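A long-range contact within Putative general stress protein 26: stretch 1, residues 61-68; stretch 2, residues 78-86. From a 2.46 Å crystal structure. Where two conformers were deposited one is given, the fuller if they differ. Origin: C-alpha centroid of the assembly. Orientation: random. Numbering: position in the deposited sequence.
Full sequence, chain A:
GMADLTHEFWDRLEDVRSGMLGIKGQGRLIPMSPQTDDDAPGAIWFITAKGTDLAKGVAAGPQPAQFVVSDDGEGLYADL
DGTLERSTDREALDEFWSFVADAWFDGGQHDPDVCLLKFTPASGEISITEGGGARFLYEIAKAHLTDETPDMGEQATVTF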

# COMPACT_ATOMS: atom_id res chain seq x y z
N GLY A 61 22.48 13.80 1.41
CA GLY A 61 22.13 13.70 2.84
C GLY A 61 20.69 13.27 3.11
O GLY A 61 19.96 12.99 2.16
N PRO A 62 20.29 13.18 4.40
CA PRO A 62 18.91 12.80 4.77
C PRO A 62 17.82 13.72 4.19
O PRO A 62 18.00 14.95 4.17
CB PRO A 62 18.91 12.88 6.30
CG PRO A 62 20.32 12.72 6.69
CD PRO A 62 21.12 13.38 5.60
N GLN A 63 16.72 13.12 3.71
CA GLN A 63 15.59 13.84 3.10
C GLN A 63 14.25 13.40 3.70
O GLN A 63 14.11 12.22 4.03
CB GLN A 63 15.55 13.54 1.59
CG GLN A 63 16.73 14.10 0.79
CD GLN A 63 16.75 15.62 0.71
OE1 GLN A 63 15.73 16.29 0.86
NE2 GLN A 63 17.93 16.16 0.45
N PRO A 64 13.27 14.33 3.84
CA PRO A 64 11.92 13.93 4.28
C PRO A 64 11.31 12.92 3.30
O PRO A 64 11.39 13.12 2.09
CB PRO A 64 11.13 15.25 4.27
CG PRO A 64 12.15 16.30 4.38
CD PRO A 64 13.35 15.80 3.65
N ALA A 65 10.73 11.84 3.84
CA ALA A 65 10.19 10.76 3.03
C ALA A 65 8.86 10.22 3.54
O ALA A 65 8.47 10.47 4.69
CB ALA A 65 11.20 9.64 2.94
N GLN A 66 8.19 9.47 2.67
CA GLN A 66 6.92 8.82 2.95
C GLN A 66 7.05 7.32 2.70
O GLN A 66 7.71 6.92 1.74
CB GLN A 66 5.82 9.40 2.06
CG GLN A 66 4.41 8.89 2.37
CD GLN A 66 3.34 9.44 1.44
OE1 GLN A 66 3.63 10.13 0.46
NE2 GLN A 66 2.09 9.14 1.75
N PHE A 67 6.41 6.52 3.55
CA PHE A 67 6.36 5.07 3.40
C PHE A 67 4.94 4.61 3.72
O PHE A 67 4.49 4.73 4.85
CB PHE A 67 7.39 4.37 4.28
CG PHE A 67 7.45 2.88 4.08
CD1 PHE A 67 7.80 2.35 2.84
CD2 PHE A 67 7.17 2.00 5.14
CE1 PHE A 67 7.86 0.96 2.64
CE2 PHE A 67 7.23 0.61 4.95
CZ PHE A 67 7.58 0.09 3.70
N VAL A 68 4.25 4.09 2.70
CA VAL A 68 2.87 3.63 2.81
C VAL A 68 2.84 2.10 2.81
O VAL A 68 3.50 1.47 1.98
CB VAL A 68 2.02 4.20 1.65
CG1 VAL A 68 0.58 3.72 1.74
CG2 VAL A 68 2.06 5.72 1.66
N ALA A 78 -0.79 1.62 7.03
CA ALA A 78 -0.10 2.78 7.60
C ALA A 78 0.45 3.75 6.57
O ALA A 78 1.07 3.31 5.60
CB ALA A 78 1.03 2.31 8.51
N ASP A 79 0.20 5.04 6.77
CA ASP A 79 0.77 6.12 5.96
C ASP A 79 1.74 6.79 6.94
O ASP A 79 1.30 7.44 7.89
CB ASP A 79 -0.31 7.08 5.47
CG ASP A 79 0.23 8.21 4.59
OD1 ASP A 79 1.43 8.22 4.23
OD2 ASP A 79 -0.55 9.11 4.23
N LEU A 80 3.04 6.64 6.69
CA LEU A 80 4.10 7.13 7.58
C LEU A 80 4.93 8.27 7.00
O LEU A 80 5.36 8.18 5.86
CB LEU A 80 5.07 5.99 7.89
CG LEU A 80 4.50 4.67 8.42
CD1 LEU A 80 5.61 3.65 8.45
CD2 LEU A 80 3.86 4.84 9.78
N ASP A 81 5.16 9.31 7.80
CA ASP A 81 6.08 10.41 7.47
C ASP A 81 7.37 10.08 8.22
O ASP A 81 7.33 9.59 9.35
CB ASP A 81 5.56 11.78 7.92
CG ASP A 81 4.40 12.28 7.06
OD1 ASP A 81 4.37 12.02 5.84
OD2 ASP A 81 3.52 12.97 7.62
N GLY A 82 8.51 10.37 7.60
CA GLY A 82 9.81 10.09 8.20
C GLY A 82 10.99 10.71 7.48
O GLY A 82 10.84 11.73 6.82
N THR A 83 12.16 10.09 7.64
CA THR A 83 13.42 10.54 7.04
C THR A 83 14.12 9.35 6.38
O THR A 83 14.36 8.34 7.04
CB THR A 83 14.35 11.13 8.12
OG1 THR A 83 13.66 12.16 8.84
CG2 THR A 83 15.62 11.71 7.49
N LEU A 84 14.44 9.48 5.09
CA LEU A 84 15.17 8.46 4.32
C LEU A 84 16.62 8.93 4.18
O LEU A 84 16.87 10.11 3.95
CB LEU A 84 14.54 8.25 2.94
CG LEU A 84 15.06 7.08 2.09
CD1 LEU A 84 14.75 5.74 2.75
CD2 LEU A 84 14.44 7.12 0.70
N GLU A 85 17.57 7.99 4.30
CA GLU A 85 19.00 8.29 4.20
C GLU A 85 19.86 7.08 3.85
O GLU A 85 19.41 5.94 3.98
CB GLU A 85 19.51 8.88 5.53
CG GLU A 85 19.33 7.96 6.75
CD GLU A 85 19.79 8.59 8.05
OE1 GLU A 85 20.93 9.09 8.10
OE2 GLU A 85 19.02 8.54 9.03
N ARG A 86 21.09 7.36 3.41
CA ARG A 86 22.11 6.35 3.10
C ARG A 86 22.59 5.77 4.44
O ARG A 86 22.67 6.51 5.43
CB ARG A 86 23.31 7.02 2.41
CG ARG A 86 24.14 6.16 1.45
CD ARG A 86 23.54 6.17 0.05
NE ARG A 86 24.51 5.78 -0.98
CZ ARG A 86 24.32 5.87 -2.30
NH1 ARG A 86 23.17 6.30 -2.82
NH2 ARG A 86 25.30 5.50 -3.13

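The shortest polar link is made by side chains: Gln-66 NE2 donates to Asp-79 OD1 at 2.7 Å, a diagonal reach across the sheet surface, since Gln-66 pairs in register with Asp-81. Its extended rotamer, t at both chi1 and chi2, carries the amide to the carboxylate, whose OD2 is bonded elsewhere in the structure. Asp-79 OD1 also lies 3.6 Å from Val-68 CG2.

The backbone supplies the regular frame. Two antiparallel strands are joined by three reciprocal pairs of hydrogen bonds, Gln-63 with Leu-84, Ala-65 with Gly-82 and Phe-67 with Leu-80. In the first, Gln-63 N to Leu-84 O and Leu-84 N to Gln-63 O both measure 3.0 Å. The alternation lets Pro-64, which has no amide hydrogen, fall at a non-hydrogen-bonded position opposite Thr-83, so its ring costs the ladder no bond; its CA instead approaches Gly-82 O at 3.5 Å.

Apolar packing gathers on the face bearing Ala-65, Phe-67, Leu-80 and Leu-84. Ala-65 CB meets Leu-84 CB at 3.6 Å, a diagonal contact beside Gly-82, which has no side chain there. Leu-80 CD1 sits at the edge of the Phe-67 ring, 4.0 Å from CD2. At the outer end, Pro-62 CB rests 3.7 Å from Thr-83 CG2.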